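Local structure of Alpha/beta hydrolase fold-3 domain-containing protein (Enterococcus faecalis, 2QRU) at residues Leu11-Thr16 against Leu78-Glu83; Thr60-Asp65 against Glu90-Asn95; Tyr245-Asp250 against Pro258-Leu263; Glu48-Leu53 against Glu265-Trp270. The protein is of unknown function but has the alpha/beta hydrolase fold and is probably a hydrolase. One frame throughout, in Å; residues are numbered along the deposited sequence. Where two conformers were deposited one is given.

Interaction 1. Residues Leu11-Thr16 against Leu78-Glu83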
loop_
_atom_site.group_PDB
_atom_site.type_symbol
_atom_site.label_atom_id
_atom_site.label_comp_id
_atom_site.label_asym_id
_atom_site.label_seq_id
_atom_site.Cartn_x
_atom_site.Cartn_y
_atom_site.Cartn_z
ATOM N N LEU A 11 -1.768 9.802 16.212
ATOM C CA LEU A 11 -1.027 8.939 17.096
ATOM C C LEU A 11 0.193 9.701 17.622
ATOM O O LEU A 11 0.575 10.740 17.066
ATOM C CB LEU A 11 -0.586 7.674 16.324
ATOM C CG LEU A 11 -1.764 6.903 15.693
ATOM C CD1 LEU A 11 -1.258 5.838 14.704
ATOM C CD2 LEU A 11 -2.688 6.274 16.749
ATOM N N ALA A 12 0.796 9.161 18.675
ATOM C CA ALA A 12 1.914 9.803 19.385
ATOM C C ALA A 12 3.072 10.309 18.512
ATOM O O ALA A 12 3.694 11.323 18.833
ATOM C CB ALA A 12 2.438 8.871 20.437
ATOM N N ASN A 13 3.374 9.599 17.427
ATOM C CA ASN A 13 4.508 9.955 16.571
ATOM C C ASN A 13 4.146 10.948 15.458
ATOM O O ASN A 13 4.996 11.291 14.633
ATOM C CB ASN A 13 5.164 8.690 15.978
ATOM C CG ASN A 13 4.288 8.006 14.959
ATOM O OD1 ASN A 13 3.102 8.324 14.831
ATOM N ND2 ASN A 13 4.869 7.045 14.225
ATOM N N GLY A 14 2.894 11.419 15.450
ATOM C CA GLY A 14 2.456 12.392 14.448
ATOM C C GLY A 14 1.688 11.819 13.266
ATOM O O GLY A 14 1.062 12.580 12.512
ATOM N N ALA A 15 1.728 10.491 13.090
ATOM C CA ALA A 15 0.906 9.834 12.090
ATOM C C ALA A 15 -0.573 9.981 12.426
ATOM O O ALA A 15 -0.959 9.898 13.586
ATOM C CB ALA A 15 1.249 8.333 11.985
ATOM N N THR A 16 -1.385 10.185 11.403
ATOM C CA THR A 16 -2.822 10.186 11.607
ATOM C C THR A 16 -3.433 8.994 10.882
ATOM O O THR A 16 -2.852 8.454 9.932
ATOM C CB THR A 16 -3.494 11.486 11.144
ATOM O OG1 THR A 16 -3.487 11.549 9.717
ATOM C CG2 THR A 16 -2.793 12.716 11.712
ATOM N N LEU A 78 9.885 2.522 6.434
ATOM C CA LEU A 78 9.516 1.175 6.905
ATOM C C LEU A 78 9.613 1.079 8.433
ATOM O O LEU A 78 8.681 0.596 9.064
ATOM C CB LEU A 78 10.420 0.112 6.237
ATOM C CG LEU A 78 10.101 -0.108 4.759
ATOM C CD1 LEU A 78 11.129 -1.020 4.064
ATOM C CD2 LEU A 78 8.642 -0.598 4.580
ATOM N N ARG A 79 10.696 1.586 9.033
ATOM C CA ARG A 79 10.850 1.571 10.486
ATOM C C ARG A 79 9.690 2.335 11.160
ATOM O O ARG A 79 9.084 1.862 12.129
ATOM C CB ARG A 79 12.185 2.246 10.863
ATOM C CG ARG A 79 12.566 2.218 12.315
ATOM C CD ARG A 79 14.067 2.596 12.435
ATOM N NE ARG A 79 14.826 1.941 11.364
ATOM C CZ ARG A 79 15.581 2.545 10.435
ATOM N NH1 ARG A 79 15.764 3.866 10.434
ATOM N NH2 ARG A 79 16.190 1.797 9.507
ATOM N N THR A 80 9.414 3.529 10.642
ATOM C CA THR A 80 8.325 4.379 11.163
ATOM C C THR A 80 6.953 3.703 11.002
ATOM O O THR A 80 6.094 3.829 11.864
ATOM C CB THR A 80 8.372 5.770 10.533
ATOM O OG1 THR A 80 9.616 6.394 10.899
ATOM C CG2 THR A 80 7.221 6.643 11.053
ATOM N N LEU A 81 6.772 2.947 9.914
ATOM C CA LEU A 81 5.499 2.252 9.693
ATOM C C LEU A 81 5.285 1.197 10.798
ATOM O O LEU A 81 4.189 1.076 11.351
ATOM C CB LEU A 81 5.457 1.650 8.288
ATOM C CG LEU A 81 4.192 0.858 7.942
ATOM C CD1 LEU A 81 2.913 1.668 8.153
ATOM C CD2 LEU A 81 4.291 0.282 6.499
ATOM N N THR A 82 6.357 0.485 11.166
ATOM C CA THR A 82 6.269 -0.497 12.245
ATOM C C THR A 82 5.909 0.218 13.551
ATOM O O THR A 82 4.945 -0.163 14.221
ATOM C CB THR A 82 7.583 -1.247 12.417
ATOM O OG1 THR A 82 7.930 -1.890 11.181
ATOM C CG2 THR A 82 7.448 -2.306 13.501
ATOM N N GLU A 83 6.619 1.302 13.842
ATOM C CA GLU A 83 6.313 2.136 15.019
ATOM C C GLU A 83 4.840 2.538 15.030
ATOM O O GLU A 83 4.149 2.444 16.075
ATOM C CB GLU A 83 7.166 3.411 15.044
ATOM C CG GLU A 83 6.842 4.283 16.280
ATOM C CD GLU A 83 7.515 5.664 16.299
ATOM O OE1 GLU A 83 7.757 6.232 15.201
ATOM O OE2 GLU A 83 7.764 6.181 17.430
#

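Interaction 2. Residues Thr60-Asp65 against Glu90-Asn95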
loop_
_atom_site.group_PDB
_atom_site.type_symbol
_atom_site.label_atom_id
_atom_site.label_comp_id
_atom_site.label_asym_id
_atom_site.label_seq_id
_atom_site.Cartn_x
_atom_site.Cartn_y
_atom_site.Cartn_z
ATOM N N THR A 60 -13.717 -2.687 10.634
ATOM C CA THR A 60 -13.446 -1.264 10.779
ATOM C C THR A 60 -12.162 -0.955 9.996
ATOM O O THR A 60 -11.133 -1.601 10.194
ATOM C CB THR A 60 -13.278 -0.893 12.271
ATOM O OG1 THR A 60 -14.553 -0.984 12.931
ATOM C CG2 THR A 60 -12.720 0.529 12.435
ATOM N N VAL A 61 -12.229 0.042 9.108
ATOM C CA VAL A 61 -11.073 0.376 8.275
ATOM C C VAL A 61 -10.245 1.466 8.947
ATOM O O VAL A 61 -10.781 2.488 9.388
ATOM C CB VAL A 61 -11.506 0.818 6.856
ATOM C CG1 VAL A 61 -10.288 1.229 6.040
ATOM C CG2 VAL A 61 -12.246 -0.325 6.138
ATOM N N LEU A 62 -8.942 1.219 9.013
ATOM C CA LEU A 62 -7.988 2.185 9.578
ATOM C C LEU A 62 -7.057 2.595 8.437
ATOM O O LEU A 62 -6.146 1.851 8.094
ATOM C CB LEU A 62 -7.202 1.539 10.732
ATOM C CG LEU A 62 -8.086 0.913 11.822
ATOM C CD1 LEU A 62 -7.273 0.130 12.821
ATOM C CD2 LEU A 62 -8.942 1.982 12.524
ATOM N N ALA A 63 -7.324 3.749 7.826
ATOM C CA ALA A 63 -6.547 4.210 6.680
ATOM C C ALA A 63 -5.392 5.049 7.217
ATOM O O ALA A 63 -5.627 6.082 7.842
ATOM C CB ALA A 63 -7.431 5.028 5.728
ATOM N N LEU A 64 -4.159 4.602 6.994
ATOM C CA LEU A 64 -3.034 5.077 7.812
ATOM C C LEU A 64 -2.012 5.933 7.042
ATOM O O LEU A 64 -1.673 5.629 5.890
ATOM C CB LEU A 64 -2.329 3.835 8.441
ATOM C CG LEU A 64 -1.279 4.024 9.530
ATOM C CD1 LEU A 64 -1.870 4.781 10.744
ATOM C CD2 LEU A 64 -0.642 2.676 9.975
ATOM N N ASP A 65 -1.504 6.986 7.696
ATOM C CA ASP A 65 -0.413 7.769 7.100
ATOM C C ASP A 65 0.892 6.988 7.115
ATOM O O ASP A 65 1.167 6.244 8.061
ATOM C CB ASP A 65 -0.125 9.025 7.940
ATOM C CG ASP A 65 -1.176 10.126 7.818
ATOM O OD1 ASP A 65 -2.052 10.114 6.934
ATOM O OD2 ASP A 65 -1.096 11.047 8.653
ATOM N N GLU A 90 -1.819 -0.235 19.996
ATOM C CA GLU A 90 -1.958 0.197 21.401
ATOM C C GLU A 90 -3.302 0.851 21.656
ATOM O O GLU A 90 -3.973 0.585 22.675
ATOM C CB GLU A 90 -0.880 1.227 21.744
ATOM C CG GLU A 90 -0.037 0.824 22.867
ATOM C CD GLU A 90 1.103 -0.000 22.393
ATOM O OE1 GLU A 90 2.204 0.584 22.216
ATOM O OE2 GLU A 90 0.885 -1.217 22.164
ATOM N N GLU A 91 -3.664 1.743 20.743
ATOM C CA GLU A 91 -4.738 2.686 20.951
ATOM C C GLU A 91 -6.089 2.160 20.463
ATOM O O GLU A 91 -7.119 2.335 21.131
ATOM C CB GLU A 91 -4.380 4.002 20.252
ATOM C CG GLU A 91 -5.391 5.098 20.408
ATOM C CD GLU A 91 -5.605 5.498 21.868
ATOM O OE1 GLU A 91 -4.677 5.311 22.690
ATOM O OE2 GLU A 91 -6.703 5.997 22.181
ATOM N N ILE A 92 -6.069 1.509 19.302
ATOM C CA ILE A 92 -7.310 1.158 18.596
ATOM C C ILE A 92 -7.524 -0.352 18.433
ATOM O O ILE A 92 -8.529 -0.894 18.914
ATOM C CB ILE A 92 -7.398 1.886 17.238
ATOM C CG1 ILE A 92 -7.419 3.403 17.444
ATOM C CG2 ILE A 92 -8.633 1.409 16.431
ATOM C CD1 ILE A 92 -7.229 4.191 16.177
ATOM N N ILE A 93 -6.599 -1.047 17.750
ATOM C CA ILE A 93 -6.814 -2.469 17.477
ATOM C C ILE A 93 -6.828 -3.279 18.771
ATOM O O ILE A 93 -7.610 -4.229 18.916
ATOM C CB ILE A 93 -5.769 -3.060 16.462
ATOM C CG1 ILE A 93 -5.774 -2.246 15.163
ATOM C CG2 ILE A 93 -6.066 -4.526 16.205
ATOM C CD1 ILE A 93 -4.577 -2.530 14.194
ATOM N N GLN A 94 -5.969 -2.880 19.710
ATOM C CA GLN A 94 -5.879 -3.494 21.045
ATOM C C GLN A 94 -5.818 -5.021 21.009
ATOM O O GLN A 94 -6.534 -5.703 21.751
ATOM C CB GLN A 94 -7.005 -3.006 21.968
ATOM C CG GLN A 94 -7.061 -1.511 22.135
ATOM C CD GLN A 94 -8.222 -1.091 23.022
ATOM O OE1 GLN A 94 -8.585 -1.804 23.952
ATOM N NE2 GLN A 94 -8.817 0.056 22.727
ATOM N N ASN A 95 -4.954 -5.531 20.129
ATOM C CA ASN A 95 -4.692 -6.966 19.971
ATOM C C ASN A 95 -5.855 -7.784 19.428
ATOM O O ASN A 95 -5.808 -9.008 19.474
ATOM C CB ASN A 95 -4.137 -7.578 21.274
ATOM C CG ASN A 95 -2.831 -6.940 21.695
ATOM O OD1 ASN A 95 -1.843 -6.971 20.949
ATOM N ND2 ASN A 95 -2.815 -6.354 22.884
#

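Interaction 3. Residues Tyr245-Asp250 against Pro258-Leu263. With PO4 (phosphate ion), chain B; EDO (1,2-ethanediol), chain C.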
loop_
_atom_site.group_PDB
_atom_site.type_symbol
_atom_site.label_atom_id
_atom_site.label_comp_id
_atom_site.label_asym_id
_atom_site.label_seq_id
_atom_site.Cartn_x
_atom_site.Cartn_y
_atom_site.Cartn_z
ATOM N N TYR A 245 -7.710 -7.700 -16.911
ATOM C CA TYR A 245 -7.064 -7.625 -18.195
ATOM C C TYR A 245 -7.275 -6.234 -18.803
ATOM O O TYR A 245 -8.305 -5.592 -18.578
ATOM C CB TYR A 245 -7.545 -8.795 -19.111
ATOM C CG TYR A 245 -7.046 -10.148 -18.590
ATOM C CD1 TYR A 245 -5.730 -10.556 -18.807
ATOM C CD2 TYR A 245 -7.865 -10.984 -17.837
ATOM C CE1 TYR A 245 -5.240 -11.777 -18.302
ATOM C CE2 TYR A 245 -7.390 -12.209 -17.340
ATOM C CZ TYR A 245 -6.076 -12.591 -17.574
ATOM O OH TYR A 245 -5.588 -13.792 -17.068
ATOM N N TYR A 246 -6.260 -5.748 -19.500
ATOM C CA TYR A 246 -6.421 -4.575 -20.364
ATOM C C TYR A 246 -6.643 -3.235 -19.639
ATOM O O TYR A 246 -6.996 -2.245 -20.276
ATOM C CB TYR A 246 -7.494 -4.861 -21.449
ATOM C CG TYR A 246 -7.039 -5.957 -22.401
ATOM C CD1 TYR A 246 -5.854 -5.804 -23.139
ATOM C CD2 TYR A 246 -7.756 -7.152 -22.539
ATOM C CE1 TYR A 246 -5.395 -6.801 -24.016
ATOM C CE2 TYR A 246 -7.307 -8.171 -23.407
ATOM C CZ TYR A 246 -6.121 -7.982 -24.141
ATOM O OH TYR A 246 -5.650 -8.949 -25.010
ATOM N N LEU A 247 -6.404 -3.195 -18.324
ATOM C CA LEU A 247 -6.541 -1.963 -17.548
ATOM C C LEU A 247 -5.201 -1.384 -17.149
ATOM O O LEU A 247 -4.213 -2.124 -17.031
ATOM C CB LEU A 247 -7.355 -2.190 -16.269
ATOM C CG LEU A 247 -8.826 -2.515 -16.442
ATOM C CD1 LEU A 247 -9.501 -2.686 -15.104
ATOM C CD2 LEU A 247 -9.530 -1.428 -17.289
ATOM N N GLU A 248 -5.191 -0.071 -16.909
ATOM C CA GLU A 248 -4.016 0.631 -16.386
ATOM C C GLU A 248 -3.714 0.162 -14.969
ATOM O O GLU A 248 -4.606 -0.310 -14.251
ATOM C CB GLU A 248 -4.259 2.141 -16.372
ATOM C CG GLU A 248 -3.069 3.016 -15.897
ATOM C CD GLU A 248 -3.319 3.718 -14.525
ATOM O OE1 GLU A 248 -4.294 4.518 -14.438
ATOM O OE2 GLU A 248 -2.515 3.536 -13.577
ATOM N N HIS A 249 -2.439 0.289 -14.597
ATOM C CA HIS A 249 -1.952 0.002 -13.245
ATOM C C HIS A 249 -2.960 0.248 -12.110
ATOM O O HIS A 249 -3.345 -0.690 -11.372
ATOM C CB HIS A 249 -0.670 0.822 -13.010
ATOM C CG HIS A 249 -0.124 0.740 -11.613
ATOM N ND1 HIS A 249 0.310 -0.438 -11.051
ATOM C CD2 HIS A 249 0.075 1.700 -10.676
ATOM C CE1 HIS A 249 0.756 -0.203 -9.831
ATOM N NE2 HIS A 249 0.616 1.086 -9.577
ATOM N N ASP A 250 -3.373 1.510 -11.943
ATOM C CA ASP A 250 -4.042 1.886 -10.695
ATOM C C ASP A 250 -5.535 1.739 -10.821
ATOM O O ASP A 250 -6.277 2.727 -10.726
ATOM C CB ASP A 250 -3.672 3.326 -10.286
ATOM C CG ASP A 250 -4.095 3.661 -8.853
ATOM O OD1 ASP A 250 -4.271 2.758 -7.992
ATOM O OD2 ASP A 250 -4.246 4.859 -8.570
ATOM N N PRO A 258 -16.608 -2.491 -15.361
ATOM C CA PRO A 258 -17.205 -3.828 -15.165
ATOM C C PRO A 258 -16.204 -4.864 -14.648
ATOM O O PRO A 258 -16.585 -5.716 -13.858
ATOM C CB PRO A 258 -17.729 -4.204 -16.564
ATOM C CG PRO A 258 -17.936 -2.927 -17.224
ATOM C CD PRO A 258 -16.894 -1.973 -16.716
ATOM N N SER A 259 -14.957 -4.798 -15.116
ATOM C CA SER A 259 -13.912 -5.719 -14.680
ATOM C C SER A 259 -13.612 -5.521 -13.214
ATOM O O SER A 259 -13.398 -6.504 -12.496
ATOM C CB SER A 259 -12.633 -5.528 -15.498
ATOM O OG SER A 259 -12.887 -5.915 -16.832
ATOM N N VAL A 260 -13.612 -4.257 -12.766
ATOM C CA VAL A 260 -13.302 -3.955 -11.360
ATOM C C VAL A 260 -14.502 -4.348 -10.480
ATOM O O VAL A 260 -14.316 -4.836 -9.342
ATOM C CB VAL A 260 -12.915 -2.472 -11.136
ATOM C CG1 VAL A 260 -12.528 -2.236 -9.682
ATOM C CG2 VAL A 260 -11.753 -2.045 -12.068
ATOM N N ILE A 261 -15.715 -4.148 -11.009
ATOM C CA ILE A 261 -16.920 -4.586 -10.288
ATOM C C ILE A 261 -16.876 -6.091 -10.062
ATOM O O ILE A 261 -17.127 -6.557 -8.941
ATOM C CB ILE A 261 -18.221 -4.132 -10.975
ATOM C CG1 ILE A 261 -18.363 -2.627 -10.793
ATOM C CG2 ILE A 261 -19.438 -4.848 -10.326
ATOM C CD1 ILE A 261 -19.431 -1.996 -11.668
ATOM N N THR A 262 -16.519 -6.849 -11.097
ATOM C CA THR A 262 -16.387 -8.302 -10.954
ATOM C C THR A 262 -15.304 -8.710 -9.941
ATOM O O THR A 262 -15.513 -9.575 -9.087
ATOM C CB THR A 262 -16.132 -8.981 -12.304
ATOM O OG1 THR A 262 -17.268 -8.766 -13.147
ATOM C CG2 THR A 262 -15.972 -10.496 -12.118
ATOM N N LEU A 263 -14.159 -8.063 -10.034
ATOM C CA LEU A 263 -13.091 -8.301 -9.090
ATOM C C LEU A 263 -13.563 -8.012 -7.647
ATOM O O LEU A 263 -13.261 -8.794 -6.729
ATOM C CB LEU A 263 -11.908 -7.427 -9.467
ATOM C CG LEU A 263 -10.729 -7.535 -8.520
ATOM C CD1 LEU A 263 -10.044 -8.920 -8.642
ATOM C CD2 LEU A 263 -9.852 -6.405 -8.917
HETATM P P PO4 B . 1.601 3.894 -7.170
HETATM O O1 PO4 B . 2.370 2.925 -8.056
HETATM O O2 PO4 B . 1.962 5.310 -7.603
HETATM O O3 PO4 B . 0.092 3.769 -7.397
HETATM O O4 PO4 B . 1.952 3.594 -5.722
HETATM C C1 EDO C . -13.228 -2.390 -20.578
HETATM O O1 EDO C . -12.793 -1.119 -20.064
HETATM C C2 EDO C . -13.667 -3.313 -19.442
HETATM O O2 EDO C . -12.521 -3.691 -18.663
HETATM O O HOH W 1 -10.545 -8.205 -16.491
#

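Interaction 4. Residues Glu48-Leu53 against Glu265-Trp270. With EDO (1,2-ethanediol), chain E.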
loop_
_atom_site.group_PDB
_atom_site.type_symbol
_atom_site.label_atom_id
_atom_site.label_comp_id
_atom_site.label_asym_id
_atom_site.label_seq_id
_atom_site.Cartn_x
_atom_site.Cartn_y
_atom_site.Cartn_z
ATOM N N GLU A 48 -14.540 4.610 -1.977
ATOM C CA GLU A 48 -15.756 4.358 -1.219
ATOM C C GLU A 48 -16.128 2.864 -1.307
ATOM O O GLU A 48 -16.503 2.233 -0.298
ATOM C CB GLU A 48 -16.899 5.236 -1.759
ATOM C CG GLU A 48 -18.275 4.897 -1.192
ATOM C CD GLU A 48 -18.397 5.131 0.312
ATOM O OE1 GLU A 48 -17.645 5.968 0.857
ATOM O OE2 GLU A 48 -19.280 4.490 0.944
ATOM N N GLU A 49 -16.016 2.297 -2.506
ATOM C CA GLU A 49 -16.474 0.928 -2.749
ATOM C C GLU A 49 -15.608 -0.085 -2.012
ATOM O O GLU A 49 -16.120 -1.131 -1.532
ATOM C CB GLU A 49 -16.491 0.590 -4.238
ATOM C CG GLU A 49 -17.502 1.341 -5.054
ATOM C CD GLU A 49 -17.053 2.739 -5.442
ATOM O OE1 GLU A 49 -15.951 3.185 -5.047
ATOM O OE2 GLU A 49 -17.843 3.412 -6.124
ATOM N N LEU A 50 -14.303 0.202 -1.937
ATOM C CA LEU A 50 -13.396 -0.705 -1.239
ATOM C C LEU A 50 -13.605 -0.578 0.269
ATOM O O LEU A 50 -13.661 -1.582 1.002
ATOM C CB LEU A 50 -11.940 -0.434 -1.633
ATOM C CG LEU A 50 -10.874 -1.320 -0.981
ATOM C CD1 LEU A 50 -11.158 -2.837 -1.211
ATOM C CD2 LEU A 50 -9.516 -0.896 -1.540
ATOM N N LYS A 51 -13.746 0.663 0.740
ATOM C CA LYS A 51 -14.070 0.892 2.150
ATOM C C LYS A 51 -15.342 0.092 2.534
ATOM O O LYS A 51 -15.373 -0.609 3.554
ATOM C CB LYS A 51 -14.250 2.404 2.417
ATOM C CG LYS A 51 -14.550 2.771 3.869
ATOM C CD LYS A 51 -16.041 2.800 4.146
ATOM C CE LYS A 51 -16.681 3.958 3.393
ATOM N NZ LYS A 51 -18.104 4.151 3.748
ATOM N N GLU A 52 -16.355 0.133 1.680
ATOM C CA GLU A 52 -17.601 -0.582 1.970
ATOM C C GLU A 52 -17.436 -2.103 1.954
ATOM O O GLU A 52 -18.025 -2.812 2.789
ATOM C CB GLU A 52 -18.695 -0.124 1.026
ATOM C CG GLU A 52 -19.144 1.309 1.321
ATOM C CD GLU A 52 -20.023 1.412 2.550
ATOM O OE1 GLU A 52 -21.186 0.972 2.481
ATOM O OE2 GLU A 52 -19.555 1.945 3.577
ATOM N N LEU A 53 -16.605 -2.615 1.046
ATOM C CA LEU A 53 -16.364 -4.047 1.027
ATOM C C LEU A 53 -15.836 -4.498 2.401
ATOM O O LEU A 53 -16.180 -5.576 2.903
ATOM C CB LEU A 53 -15.397 -4.360 -0.111
ATOM C CG LEU A 53 -15.020 -5.788 -0.373
ATOM C CD1 LEU A 53 -14.668 -5.954 -1.847
ATOM C CD2 LEU A 53 -13.843 -6.111 0.470
ATOM N N GLU A 265 -16.546 -8.333 -6.452
ATOM C CA GLU A 265 -17.405 -9.475 -6.073
ATOM C C GLU A 265 -16.528 -10.646 -5.602
ATOM O O GLU A 265 -16.853 -11.305 -4.616
ATOM C CB GLU A 265 -18.295 -9.926 -7.233
ATOM C CG GLU A 265 -19.278 -8.878 -7.653
ATOM C CD GLU A 265 -20.030 -9.254 -8.920
ATOM O OE1 GLU A 265 -19.697 -10.292 -9.552
ATOM O OE2 GLU A 265 -20.955 -8.483 -9.281
ATOM N N GLN A 266 -15.433 -10.890 -6.320
ATOM C CA GLN A 266 -14.462 -11.950 -5.966
ATOM C C GLN A 266 -13.830 -11.697 -4.607
ATOM O O GLN A 266 -13.752 -12.612 -3.758
ATOM C CB GLN A 266 -13.394 -12.118 -7.046
ATOM C CG GLN A 266 -13.961 -12.745 -8.330
ATOM C CD GLN A 266 -13.051 -12.573 -9.542
ATOM O OE1 GLN A 266 -12.095 -11.797 -9.536
ATOM N NE2 GLN A 266 -13.393 -13.271 -10.619
ATOM N N LEU A 267 -13.422 -10.454 -4.397
ATOM C CA LEU A 267 -12.827 -10.036 -3.117
ATOM C C LEU A 267 -13.862 -10.183 -1.999
ATOM O O LEU A 267 -13.530 -10.670 -0.911
ATOM C CB LEU A 267 -12.288 -8.606 -3.201
ATOM C CG LEU A 267 -11.712 -8.065 -1.889
ATOM C CD1 LEU A 267 -10.652 -8.965 -1.225
ATOM C CD2 LEU A 267 -11.150 -6.639 -2.050
ATOM N N ASP A 268 -15.104 -9.778 -2.273
ATOM C CA ASP A 268 -16.161 -9.871 -1.255
ATOM C C ASP A 268 -16.369 -11.324 -0.846
ATOM O O ASP A 268 -16.415 -11.651 0.356
ATOM C CB ASP A 268 -17.474 -9.255 -1.754
ATOM C CG ASP A 268 -18.528 -9.249 -0.680
ATOM O OD1 ASP A 268 -18.503 -8.356 0.169
ATOM O OD2 ASP A 268 -19.364 -10.184 -0.670
ATOM N N SER A 269 -16.469 -12.211 -1.832
ATOM C CA SER A 269 -16.650 -13.637 -1.561
ATOM C C SER A 269 -15.471 -14.179 -0.745
ATOM O O SER A 269 -15.677 -14.927 0.213
ATOM C CB SER A 269 -16.791 -14.415 -2.870
ATOM O OG SER A 269 -16.927 -15.812 -2.641
ATOM N N TRP A 270 -14.251 -13.796 -1.130
ATOM C CA TRP A 270 -13.026 -14.262 -0.432
ATOM C C TRP A 270 -13.013 -13.736 1.015
ATOM O O TRP A 270 -12.639 -14.495 1.954
ATOM C CB TRP A 270 -11.804 -13.765 -1.188
ATOM C CG TRP A 270 -10.477 -14.195 -0.625
ATOM C CD1 TRP A 270 -9.782 -15.329 -0.933
ATOM C CD2 TRP A 270 -9.666 -13.445 0.289
ATOM N NE1 TRP A 270 -8.584 -15.351 -0.232
ATOM C CE2 TRP A 270 -8.486 -14.213 0.527
ATOM C CE3 TRP A 270 -9.831 -12.221 0.958
ATOM C CZ2 TRP A 270 -7.473 -13.773 1.368
ATOM C CZ3 TRP A 270 -8.794 -11.760 1.804
ATOM C CH2 TRP A 270 -7.632 -12.552 2.000
HETATM C C1 EDO E . -20.882 0.658 -1.985
HETATM O O1 EDO E . -20.212 -0.079 -3.013
HETATM C C2 EDO E . -20.405 2.106 -1.967
HETATM O O2 EDO E . -20.905 2.753 -0.780
#

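Interaction 1. Residues Leu11-Thr16 against Leu78-Glu83
Asn-13 reaches Glu-83 from the opposite direction, its ND2 coming in over the carboxylate face. ND2 of Asn-13 donates to OE1 of Glu-83 over 3.2 Å, and the N-H points almost straight at the oxygen (165°). The acceptor lies in the plane of the Asn-13 amide, and the two flat groups stand nearly perpendicular, 87° apart. The other end of the amide is tied to its own loop: OD1 of Asn-13 accepts from the backbone N of Ala-15 at 3.1 Å, an Asx turn set on the type I beta turn from Leu-11 to Gly-14. This is the hairpin connection between the antiparallel strands 7-10 and 16-20 at the edge of the alpha/beta hydrolase sheet, here fastened to helix 74-93. ND2 also bonds to OG1 of Thr-84, so both ends of the amide have partners and its rotation is fixed. Beside it, CG2 of Thr-80 packs 4.0 Å from ND2 of Asn-13, while the Thr-80 hydroxyl turns back to the carbonyl of His-76. Glu-83 gets there by a fully extended chain, with CG opposite its backbone N (chi1 -180°). Trp-165 packs against Asn-13, Ala-15 and Thr-80.

Interaction 2. Residues Thr60-Asp65 against Glu90-Asn95
Leu-62 fits its two methyl groups against two consecutive isoleucines at the end of helix 74-93, and the contact between the segments is wholly apolar. CD1 of Leu-62 is 3.7 Å from CG1 of Ile-93 and 4.0 Å from CD1 of the same residue, so it lies along the outer arm of that isoleucine, the two side chains running at a slant to each other. CD2 of Leu-62 meets the CG2 branch of Ile-92 at 4.0 Å, the two side chains passing alongside each other and pointing opposite ways. In Ile-92 CG1 sits beside the backbone N and opposite the carbonyl carbon (chi1 -62°), which leaves the methyl CG2 opposite the N and facing the strand.

The polar bond within these segments belongs to the helix end. The last turn widens to a pi-type turn at 90-93, Gln-94 leaves it with positive phi, and its NE2 reaches back to the carbonyl O of Glu-91 at 3.3 Å, from above the carbonyl plane.

Strand 59-64 lies between strands 16-20 and 28-33, and helix 74-93 packs on one face of this sheet, as in the alpha/beta hydrolase fold. Val-17 and Ile-19 on one neighbouring strand and Tyr-29 on the other enclose Leu-62, Leu-88 adds cover from the helix, and Ile-93 reaches Val-31.

Interaction 3. Residues Tyr245-Asp250 against Pro258-Leu263
The loop that follows strand 240-244, where alpha/beta hydrolases carry their catalytic histidine, rests here on the first turn of helix 258-272. CG of Leu-247 lies beside the backbone N, opposite the carbonyl carbon (chi1 -68°), and CD1 reaches the helix, 3.8 Å from CG2 of Val-260 and 4.2 Å from CB of Ser-259. A water links the segments loosely, accepting from Tyr-245 N at 2.9 Å and bonding weakly to Ser-259 OG. An ethanediol oxygen, O2, sits 2.9 Å from the same OG. His-249 donates from NE2 to O1 of a phosphate, 3.0 Å away in a bent bond (137°), and its ND1 bonds to Asp-221. With Ser-104 also bonded to NE2, this is consistent with a Ser-His-Asp triad. The phosphate, probably from the crystallisation liquor, also takes backbone N-H groups of Gly-36, Gly-37 and Ala-105, consistent with an oxyanion hole. The chemistry thus divides along the loop: apolar packing with one loosely bridging water at the helix, polar bonds shared among several partners at the histidine.

Interaction 4. Residues Glu48-Leu53 against Glu265-Trp270
Leu-53, in the conformer described, straddles Leu-267 with both of its methyl groups: CD1 and CD2 lie 3.6 Å and 3.7 Å from CD2 of Leu-267, and each is about as near to its CG. From the preceding turn Leu-50 adds its CD1, 3.9 Å from CD2 of Leu-267, with the two side chains crossing at about a right angle. In Leu-267 CG opposite the backbone N (chi1 177°) sends the branched end toward helix 48-55. CD1 of Leu-53 also rests on the backbone N of Asp-268, whose carboxylate turns to Lys-272 and Asn-57. Segments 48-53 and 265-270 run nearly parallel, 19° apart, with axes 10.9 Å apart at closest approach, and pack on one face of the hydrolase sheet, where Phe-130 touches both Leu-50 and Leu-267. On helix 48-55, Lys-51 NZ bridges Glu-48 OE2 at 3.1 Å and, in the Glu-52 conformer described, Glu-52 OE2. The contact is mainly leucine branches, so it relies on shape and burial, while Lys-51 pairs within its own helix and Asp-268 with Lys-272.

Interactions 1 and 2 share helix 74-93 and lie with centres about 12 Å apart; they touch where Thr-16 OG1 probably hydrogen-bonds Asp-65 OD2 (2.7 Å) and where Leu-81 CD1 packs on Leu-64 CD2. Interactions 3 and 4 share helix 258-272, their centres about 14 Å apart. Interaction 2 meets interaction 4 through Val-61 CG2 and Lys-51 O, 4.1 Å apart, as helix 48-55 leads into strand 59-64. Interactions 1 and 3 are on opposite sides of the chain's centre, about 32 Å between centres. Of the four, interaction 3 holds the probable triad histidine and its phosphate; Leu-50 of interaction 4 lies near the probable nucleophile elbow without touching it.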